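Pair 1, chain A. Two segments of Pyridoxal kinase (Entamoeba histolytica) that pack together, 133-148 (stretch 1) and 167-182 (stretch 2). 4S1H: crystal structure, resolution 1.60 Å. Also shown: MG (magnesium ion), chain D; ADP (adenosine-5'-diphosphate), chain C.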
# COMPACT_ATOMS: atom_id res chain seq x y z
N LEU A 133 -21.39 11.01 8.48
CA LEU A 133 -20.27 10.17 8.93
C LEU A 133 -19.49 10.77 10.12
O LEU A 133 -19.14 10.08 11.04
CB LEU A 133 -19.31 9.87 7.76
CG LEU A 133 -18.13 8.94 8.07
CD1 LEU A 133 -18.60 7.59 8.60
CD2 LEU A 133 -17.27 8.76 6.85
N ILE A 134 -19.22 12.06 10.08
CA ILE A 134 -18.41 12.69 11.13
C ILE A 134 -19.03 12.55 12.52
O ILE A 134 -18.32 12.60 13.51
CB ILE A 134 -18.08 14.18 10.85
CG1 ILE A 134 -19.34 15.04 10.65
CG2 ILE A 134 -17.14 14.30 9.64
CD1 ILE A 134 -19.11 16.53 10.69
N LYS A 135 -20.34 12.37 12.59
CA LYS A 135 -21.04 12.28 13.86
C LYS A 135 -20.67 11.03 14.64
O LYS A 135 -20.91 10.98 15.85
CB LYS A 135 -22.56 12.35 13.68
CG LYS A 135 -23.03 13.67 13.09
CD LYS A 135 -24.54 13.72 13.02
CE LYS A 135 -25.02 15.00 12.39
NZ LYS A 135 -26.50 14.95 12.22
N TYR A 136 -20.07 10.04 13.97
CA TYR A 136 -19.62 8.84 14.63
C TYR A 136 -18.15 8.89 15.08
O TYR A 136 -17.70 8.00 15.77
CB TYR A 136 -19.87 7.62 13.71
CG TYR A 136 -21.34 7.48 13.35
CD1 TYR A 136 -22.24 6.79 14.18
CD2 TYR A 136 -21.86 8.08 12.21
CE1 TYR A 136 -23.59 6.68 13.86
CE2 TYR A 136 -23.20 7.99 11.88
CZ TYR A 136 -24.06 7.29 12.71
OH TYR A 136 -25.40 7.20 12.35
N ALA A 137 -17.42 9.94 14.72
CA ALA A 137 -15.99 10.03 14.97
C ALA A 137 -15.62 10.44 16.38
O ALA A 137 -16.30 11.27 17.02
CB ALA A 137 -15.35 10.99 13.97
N ASP A 138 -14.51 9.90 16.85
CA ASP A 138 -13.89 10.32 18.09
C ASP A 138 -13.06 11.61 17.90
O ASP A 138 -12.91 12.41 18.82
CB ASP A 138 -13.06 9.18 18.62
CG ASP A 138 -13.92 7.99 19.01
OD1 ASP A 138 -14.55 8.05 20.11
OD2 ASP A 138 -14.06 7.06 18.19
N ILE A 139 -12.52 11.79 16.70
CA ILE A 139 -11.76 12.95 16.31
C ILE A 139 -11.91 13.15 14.81
O ILE A 139 -11.97 12.16 14.02
CB ILE A 139 -10.29 12.79 16.71
CG1 ILE A 139 -9.48 14.02 16.37
CG2 ILE A 139 -9.67 11.55 16.06
CD1 ILE A 139 -8.10 14.02 16.97
N ILE A 140 -11.95 14.40 14.39
CA ILE A 140 -11.97 14.71 12.97
C ILE A 140 -10.81 15.64 12.64
O ILE A 140 -10.43 16.47 13.48
CB ILE A 140 -13.32 15.26 12.48
CG1 ILE A 140 -13.66 16.63 13.08
CG2 ILE A 140 -14.43 14.27 12.80
CD1 ILE A 140 -14.85 17.27 12.39
N THR A 141 -10.29 15.56 11.41
CA THR A 141 -9.08 16.31 10.99
C THR A 141 -9.27 17.11 9.69
O THR A 141 -8.48 16.92 8.72
CB THR A 141 -7.88 15.36 10.87
OG1 THR A 141 -8.22 14.31 9.96
CG2 THR A 141 -7.53 14.72 12.19
N PRO A 142 -10.29 17.96 9.61
CA PRO A 142 -10.46 18.78 8.42
C PRO A 142 -9.44 19.92 8.34
O PRO A 142 -9.00 20.43 9.38
CB PRO A 142 -11.84 19.41 8.66
CG PRO A 142 -11.90 19.58 10.15
CD PRO A 142 -11.24 18.34 10.68
N ASN A 143 -9.15 20.38 7.13
CA ASN A 143 -8.61 21.72 6.94
C ASN A 143 -9.73 22.78 7.08
O ASN A 143 -10.91 22.45 7.27
CB ASN A 143 -7.82 21.83 5.61
CG ASN A 143 -8.71 21.69 4.38
OD1 ASN A 143 -9.90 22.00 4.42
ND2 ASN A 143 -8.13 21.20 3.29
N ALA A 144 -9.37 24.06 6.99
CA ALA A 144 -10.35 25.12 7.19
C ALA A 144 -11.48 25.08 6.16
O ALA A 144 -12.65 25.29 6.49
CB ALA A 144 -9.69 26.47 7.18
N THR A 145 -11.14 24.77 4.91
CA THR A 145 -12.14 24.67 3.86
C THR A 145 -13.17 23.57 4.15
O THR A 145 -14.38 23.76 3.97
CB THR A 145 -11.46 24.42 2.51
OG1 THR A 145 -10.69 25.57 2.14
CG2 THR A 145 -12.48 24.17 1.42
N GLU A 146 -12.65 22.43 4.57
CA GLU A 146 -13.48 21.28 4.88
C GLU A 146 -14.39 21.58 6.06
O GLU A 146 -15.59 21.27 6.00
CB GLU A 146 -12.64 20.02 5.05
CG GLU A 146 -12.04 19.63 3.72
CD GLU A 146 -10.79 18.80 3.79
OE1 GLU A 146 -10.13 18.78 4.87
OE2 GLU A 146 -10.50 18.17 2.74
N LEU A 147 -13.85 22.22 7.10
CA LEU A 147 -14.66 22.69 8.22
C LEU A 147 -15.80 23.60 7.76
O LEU A 147 -16.93 23.46 8.21
CB LEU A 147 -13.80 23.38 9.30
CG LEU A 147 -14.50 23.84 10.58
CD1 LEU A 147 -15.11 22.66 11.35
CD2 LEU A 147 -13.52 24.57 11.48
N SER A 148 -15.50 24.52 6.85
CA SER A 148 -16.52 25.39 6.31
C SER A 148 -17.62 24.62 5.55
O SER A 148 -18.81 24.91 5.70
CB SER A 148 -15.86 26.43 5.40
OG SER A 148 -16.80 27.31 4.86
N ILE A 167 -20.47 24.21 16.37
CA ILE A 167 -21.61 23.61 15.71
C ILE A 167 -21.43 22.08 15.72
O ILE A 167 -22.34 21.32 16.06
CB ILE A 167 -21.73 24.08 14.24
CG1 ILE A 167 -22.05 25.60 14.15
CG2 ILE A 167 -22.76 23.27 13.48
CD1 ILE A 167 -23.39 26.02 14.72
N LEU A 168 -20.21 21.65 15.43
CA LEU A 168 -19.93 20.22 15.37
C LEU A 168 -19.84 19.56 16.74
O LEU A 168 -20.30 18.42 16.90
CB LEU A 168 -18.66 19.96 14.57
CG LEU A 168 -18.74 20.44 13.13
CD1 LEU A 168 -17.46 19.97 12.44
CD2 LEU A 168 -19.97 19.97 12.37
N HIS A 169 -19.23 20.23 17.70
CA HIS A 169 -19.24 19.76 19.08
C HIS A 169 -20.66 19.61 19.64
O HIS A 169 -20.94 18.66 20.35
CB HIS A 169 -18.48 20.68 20.01
CG HIS A 169 -17.00 20.74 19.78
ND1 HIS A 169 -16.22 19.62 19.61
CD2 HIS A 169 -16.16 21.80 19.76
CE1 HIS A 169 -14.95 20.00 19.46
NE2 HIS A 169 -14.90 21.32 19.57
N GLU A 170 -21.57 20.54 19.29
CA GLU A 170 -22.98 20.42 19.72
C GLU A 170 -23.66 19.17 19.14
O GLU A 170 -24.59 18.67 19.74
CB GLU A 170 -23.76 21.67 19.33
CG GLU A 170 -23.38 22.86 20.18
CD GLU A 170 -23.98 22.82 21.58
OE1 GLU A 170 -25.14 23.28 21.74
OE2 GLU A 170 -23.29 22.35 22.52
N GLN A 171 -23.19 18.69 17.98
CA GLN A 171 -23.64 17.41 17.38
C GLN A 171 -23.03 16.19 18.05
O GLN A 171 -23.33 15.04 17.65
CB GLN A 171 -23.30 17.37 15.90
CG GLN A 171 -23.98 18.41 15.04
CD GLN A 171 -23.40 18.47 13.65
OE1 GLN A 171 -22.60 17.60 13.25
NE2 GLN A 171 -23.77 19.50 12.90
N GLY A 172 -22.11 16.42 18.97
CA GLY A 172 -21.49 15.34 19.73
C GLY A 172 -20.03 15.04 19.42
O GLY A 172 -19.45 14.23 20.13
N ILE A 173 -19.41 15.71 18.45
CA ILE A 173 -18.02 15.36 18.04
C ILE A 173 -17.04 15.81 19.12
O ILE A 173 -16.95 16.99 19.41
CB ILE A 173 -17.64 15.95 16.68
CG1 ILE A 173 -18.57 15.34 15.61
CG2 ILE A 173 -16.16 15.66 16.37
CD1 ILE A 173 -18.58 16.06 14.28
N PRO A 174 -16.32 14.86 19.76
CA PRO A 174 -15.51 15.26 20.91
C PRO A 174 -14.29 16.11 20.60
O PRO A 174 -13.96 16.98 21.42
CB PRO A 174 -15.07 13.93 21.54
CG PRO A 174 -15.96 12.91 20.93
CD PRO A 174 -16.32 13.39 19.58
N VAL A 175 -13.61 15.88 19.48
CA VAL A 175 -12.33 16.55 19.19
C VAL A 175 -12.28 16.93 17.73
O VAL A 175 -12.60 16.12 16.87
CB VAL A 175 -11.12 15.70 19.56
CG1 VAL A 175 -9.84 16.50 19.37
CG2 VAL A 175 -11.22 15.17 20.99
N ILE A 176 -11.86 18.15 17.45
CA ILE A 176 -11.74 18.64 16.09
C ILE A 176 -10.36 19.24 15.98
O ILE A 176 -10.04 20.18 16.69
CB ILE A 176 -12.81 19.68 15.72
CG1 ILE A 176 -14.25 19.13 15.93
CG2 ILE A 176 -12.63 20.17 14.30
CD1 ILE A 176 -15.27 20.23 16.06
N LEU A 177 -9.54 18.69 15.09
CA LEU A 177 -8.24 19.20 14.78
C LEU A 177 -8.37 19.89 13.42
O LEU A 177 -8.49 19.24 12.40
CB LEU A 177 -7.21 18.04 14.71
CG LEU A 177 -5.76 18.47 14.61
CD1 LEU A 177 -5.28 19.15 15.88
CD2 LEU A 177 -4.87 17.28 14.28
N VAL A 178 -8.36 21.22 13.42
CA VAL A 178 -8.41 22.00 12.20
C VAL A 178 -6.97 22.17 11.74
O VAL A 178 -6.17 22.81 12.40
CB VAL A 178 -9.10 23.38 12.40
CG1 VAL A 178 -9.30 24.00 11.04
CG2 VAL A 178 -10.41 23.22 13.14
N THR A 179 -6.63 21.52 10.65
CA THR A 179 -5.21 21.23 10.32
C THR A 179 -4.52 22.43 9.69
O THR A 179 -3.28 22.47 9.65
CB THR A 179 -5.06 20.00 9.40
OG1 THR A 179 -5.78 20.16 8.18
CG2 THR A 179 -5.57 18.76 10.10
N SER A 180 -5.29 23.34 9.13
CA SER A 180 -4.73 24.52 8.51
C SER A 180 -5.74 25.62 8.41
O SER A 180 -6.83 25.43 7.88
CB SER A 180 -4.14 24.26 7.11
OG SER A 180 -5.06 23.68 6.21
N ILE A 181 -5.36 26.76 8.99
CA ILE A 181 -6.08 28.02 8.89
C ILE A 181 -5.03 29.05 8.48
O ILE A 181 -4.04 29.23 9.18
CB ILE A 181 -6.71 28.44 10.23
CG1 ILE A 181 -7.65 27.37 10.76
CG2 ILE A 181 -7.42 29.79 10.07
CD1 ILE A 181 -7.93 27.47 12.25
N LYS A 182 -5.26 29.73 7.36
CA LYS A 182 -4.35 30.79 6.87
C LYS A 182 -4.33 32.00 7.81
O LYS A 182 -5.37 32.52 8.17
CB LYS A 182 -4.77 31.28 5.47
CG LYS A 182 -4.88 30.20 4.40
CD LYS A 182 -5.31 30.82 3.08
CE LYS A 182 -5.58 29.82 1.99
NZ LYS A 182 -6.68 28.86 2.28
MG MG D . -7.48 16.14 7.00
PB ADP C . -4.84 19.02 3.52
O1B ADP C . -5.17 20.37 2.93
O2B ADP C . -4.07 18.12 2.58
O3B ADP C . -6.04 18.42 4.20
PA ADP C . -3.26 20.71 5.27
O1A ADP C . -4.14 21.16 6.41
O2A ADP C . -3.05 21.63 4.11
O3A ADP C . -3.80 19.29 4.71
O5' ADP C . -1.84 20.29 5.82
C5' ADP C . -1.63 19.36 6.86
C4' ADP C . -0.39 19.79 7.59
O4' ADP C . 0.70 19.83 6.68
C3' ADP C . -0.53 21.20 8.14
O3' ADP C . -1.07 21.20 9.47
C2' ADP C . 0.88 21.71 8.07
O2' ADP C . 1.60 21.28 9.21
C1' ADP C . 1.47 21.01 6.85
N9 ADP C . 1.47 21.81 5.60
C8 ADP C . 0.66 21.72 4.54
N7 ADP C . 1.00 22.61 3.58
C5 ADP C . 2.07 23.29 4.04
C6 ADP C . 2.95 24.36 3.54
N6 ADP C . 2.72 24.90 2.32
N1 ADP C . 3.95 24.78 4.34
C2 ADP C . 4.17 24.23 5.58
N3 ADP C . 3.41 23.24 6.09
C4 ADP C . 2.37 22.75 5.37
O HOH W 1 -22.51 12.34 17.54
O HOH W 2 -8.88 16.71 5.73
O HOH W 3 -6.48 17.92 6.83
O HOH W 4 -5.70 15.42 8.30
O HOH W 5 -6.32 15.30 5.31

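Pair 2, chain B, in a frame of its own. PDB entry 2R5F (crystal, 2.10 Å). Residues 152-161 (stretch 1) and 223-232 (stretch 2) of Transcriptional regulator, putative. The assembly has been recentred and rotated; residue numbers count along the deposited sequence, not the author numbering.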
# COMPACT_ATOMS: atom_id res chain seq x y z
N SER B 152 -11.12 -8.33 9.35
CA SER B 152 -11.95 -8.65 8.18
C SER B 152 -11.23 -8.33 6.86
O SER B 152 -11.58 -8.86 5.81
CB SER B 152 -13.32 -7.95 8.25
OG SER B 152 -13.88 -7.97 9.57
N ILE B 153 -10.21 -7.47 6.92
CA ILE B 153 -9.53 -7.03 5.69
C ILE B 153 -8.98 -8.17 4.82
O ILE B 153 -8.34 -9.08 5.32
CB ILE B 153 -8.45 -5.99 5.97
CG1 ILE B 153 -9.13 -4.65 6.32
CG2 ILE B 153 -7.53 -5.79 4.76
CD1 ILE B 153 -8.26 -3.82 7.19
N THR B 154 -9.28 -8.10 3.52
CA THR B 154 -8.91 -9.12 2.57
C THR B 154 -7.94 -8.62 1.51
O THR B 154 -7.25 -9.42 0.90
CB THR B 154 -10.15 -9.71 1.88
OG1 THR B 154 -10.75 -8.73 1.03
CG2 THR B 154 -11.15 -10.16 2.90
N LEU B 155 -7.91 -7.31 1.28
CA LEU B 155 -6.96 -6.67 0.39
C LEU B 155 -6.36 -5.45 1.06
O LEU B 155 -7.05 -4.44 1.25
CB LEU B 155 -7.64 -6.25 -0.91
CG LEU B 155 -6.88 -5.37 -1.92
CD1 LEU B 155 -5.65 -6.03 -2.51
CD2 LEU B 155 -7.83 -4.97 -3.04
N ALA B 156 -5.09 -5.53 1.46
CA ALA B 156 -4.38 -4.33 1.95
C ALA B 156 -3.60 -3.70 0.84
O ALA B 156 -2.83 -4.37 0.17
CB ALA B 156 -3.48 -4.65 3.15
N ILE B 157 -3.79 -2.39 0.64
CA ILE B 157 -3.03 -1.63 -0.32
C ILE B 157 -2.09 -0.68 0.43
O ILE B 157 -2.53 0.18 1.18
CB ILE B 157 -3.95 -0.80 -1.26
CG1 ILE B 157 -5.11 -1.66 -1.78
CG2 ILE B 157 -3.09 -0.13 -2.37
CD1 ILE B 157 -6.11 -0.93 -2.51
N VAL B 158 -0.78 -0.83 0.23
CA VAL B 158 0.21 -0.14 1.08
C VAL B 158 1.35 0.47 0.27
O VAL B 158 1.79 -0.10 -0.74
CB VAL B 158 0.83 -1.10 2.19
CG1 VAL B 158 -0.26 -1.67 3.14
CG2 VAL B 158 1.66 -2.23 1.57
N GLY B 159 1.82 1.63 0.69
CA GLY B 159 3.02 2.19 0.12
C GLY B 159 4.14 1.64 0.98
O GLY B 159 3.89 1.02 2.00
N ILE B 160 5.37 1.86 0.56
CA ILE B 160 6.53 1.39 1.30
C ILE B 160 7.42 2.61 1.46
O ILE B 160 7.82 3.21 0.47
CB ILE B 160 7.22 0.20 0.57
CG1 ILE B 160 6.27 -1.02 0.53
CG2 ILE B 160 8.56 -0.20 1.24
CD1 ILE B 160 6.50 -1.95 -0.63
N GLY B 161 7.70 3.01 2.70
CA GLY B 161 8.59 4.14 2.95
C GLY B 161 10.05 3.71 3.15
O GLY B 161 10.33 2.65 3.71
N SER B 223 -0.51 -11.99 7.35
CA SER B 223 -1.62 -12.94 7.20
C SER B 223 -2.81 -12.49 6.32
O SER B 223 -3.76 -13.26 6.14
CB SER B 223 -2.16 -13.32 8.59
OG SER B 223 -2.74 -12.18 9.20
N ILE B 224 -2.80 -11.27 5.80
CA ILE B 224 -3.91 -10.81 4.95
C ILE B 224 -3.95 -11.57 3.62
O ILE B 224 -2.90 -11.78 2.99
CB ILE B 224 -3.91 -9.25 4.77
CG1 ILE B 224 -4.35 -8.60 6.08
CG2 ILE B 224 -4.84 -8.81 3.65
CD1 ILE B 224 -4.20 -7.12 6.12
N ASN B 225 -5.15 -12.01 3.22
CA ASN B 225 -5.39 -12.72 1.95
C ASN B 225 -4.49 -12.22 0.79
O ASN B 225 -3.94 -13.02 0.03
CB ASN B 225 -6.88 -12.63 1.54
CG ASN B 225 -7.77 -13.67 2.24
OD1 ASN B 225 -9.00 -13.51 2.33
ND2 ASN B 225 -7.15 -14.75 2.74
N ARG B 226 -4.35 -10.90 0.66
CA ARG B 226 -3.70 -10.27 -0.49
C ARG B 226 -3.21 -8.87 -0.12
O ARG B 226 -4.00 -7.99 0.22
CB ARG B 226 -4.70 -10.23 -1.64
CG ARG B 226 -4.31 -9.56 -2.92
CD ARG B 226 -5.13 -10.26 -3.99
NE ARG B 226 -5.64 -9.37 -5.03
CZ ARG B 226 -6.90 -8.95 -5.13
NH1 ARG B 226 -7.25 -8.15 -6.13
NH2 ARG B 226 -7.82 -9.34 -4.25
N VAL B 227 -1.90 -8.68 -0.13
CA VAL B 227 -1.33 -7.36 0.17
C VAL B 227 -0.69 -6.81 -1.10
O VAL B 227 0.21 -7.44 -1.69
CB VAL B 227 -0.32 -7.41 1.34
CG1 VAL B 227 0.31 -6.04 1.61
CG2 VAL B 227 -1.00 -7.93 2.60
N LEU B 228 -1.21 -5.66 -1.53
CA LEU B 228 -0.72 -4.96 -2.70
C LEU B 228 0.27 -3.91 -2.23
O LEU B 228 -0.13 -2.99 -1.50
CB LEU B 228 -1.90 -4.29 -3.44
CG LEU B 228 -1.77 -3.46 -4.73
CD1 LEU B 228 -0.99 -4.18 -5.79
CD2 LEU B 228 -3.14 -3.10 -5.30
N GLY B 229 1.54 -4.04 -2.61
CA GLY B 229 2.52 -2.97 -2.46
C GLY B 229 2.68 -2.05 -3.67
O GLY B 229 2.86 -2.53 -4.79
N LEU B 230 2.65 -0.73 -3.43
CA LEU B 230 2.81 0.24 -4.49
C LEU B 230 4.02 1.15 -4.19
O LEU B 230 3.90 2.04 -3.38
CB LEU B 230 1.54 1.12 -4.67
CG LEU B 230 0.14 0.52 -4.88
CD1 LEU B 230 -0.88 1.62 -4.96
CD2 LEU B 230 0.05 -0.39 -6.13
N ALA B 231 5.15 0.94 -4.88
CA ALA B 231 6.39 1.64 -4.54
C ALA B 231 7.43 1.55 -5.66
O ALA B 231 7.62 0.51 -6.24
CB ALA B 231 6.99 1.03 -3.27
N GLY B 232 8.11 2.65 -5.92
CA GLY B 232 9.24 2.69 -6.83
C GLY B 232 10.11 3.90 -6.55
O GLY B 232 9.69 4.80 -5.85
O HOH W 6 -7.62 -11.58 5.31
O HOH W 7 5.22 3.60 -1.69

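What backbone arrangement do the two pairs share? In each, two extended segments run side by side, and 14 central residues superpose with an RMSD of 0.5 Å. Three hydrogen bonds of the ladder match. In pair 1, Ile140(A) N donates to Val175(A) O (3.1 Å), Leu177(A) N to Ile140(A) O (2.9 Å) and Thr179(A) N to Pro142(A) O (2.9 Å). In pair 2, the equivalent bonds run from Ala156(B) N to Arg226(B) O (3.0 Å), from Leu228(B) N to Ala156(B) O (2.7 Å) and from Leu230(B) N to Val158(B) O (2.9 Å). One residue of the first segment, Ile140(A) or its match Ala156(B), thus uses both its N and its O to reach two residues of the partner that lie on either side of its opposite number, the pattern of parallel strands.

Where does the ladder differ? Between the shared rungs pair 2 has a bond that pair 1 lacks, Val158(B) N to Leu228(B) O at 2.8 Å. The matching residue in pair 1 is Pro142(A), whose ring nitrogen has no hydrogen to give, so Leu177(A) O receives no bond from it. The proline still accepts through its own carbonyl, and its ring takes the place of the valine side chain, the side-chain centres falling 0.5 Å apart.

How do different side chains fill the same space? At the matched pair Ile140(A) and Ala156(B), both residues pack on the same two matched positions: Ile140(A) CG2 lies 4.2 Å from Ile173(A) CG2 and its CG1 3.8 Å from Ile176(A) CG1, while Ala156(B) CB lies 3.9 Å from Ile224(B) CD1 and 4.1 Å from Val227(B) CG2. In pair 1, Ile140(A) CD1 also touches Leu168(A) CD1 at 3.8 Å. Val175(A) matches Arg226(B). The valine packs its CG1 3.9 Å from Ile139(A) CD1, whereas the arginine sets its CG 3.8 Å from Leu155(B) CD1, and that leucine methyl also covers one face of the guanidinium.

What happens at the far end of the contact? In pair 1 the first segment turns into a helix: Asn143(A) OD1 caps it by accepting from Glu146(A) N (2.8 Å), while Ala144(A) N makes a weak bond to Ser180(A) O (3.0 Å). This end also holds the ligands of the kinase. Asn143(A) ND2 donates to ADP O1B (3.1 Å), Thr179(A) OG1 and Ser180(A) OG to ADP O1A (2.6 and 2.7 Å), and Thr141(A) O binds the magnesium ion MG at 2.1 Å. In pair 2 the matching residues are apolar or glycine: Ile157(B) CG2 lies 3.8 Å from Leu230(B) CD1, and Ile160(B) CB 3.9 Å from Ala231(B) CB. Gly229(B), which matches Val178(A), leaves room for Ile160(B), since an ideal CB there would come within 3.4 Å of Ile160(B) CD1.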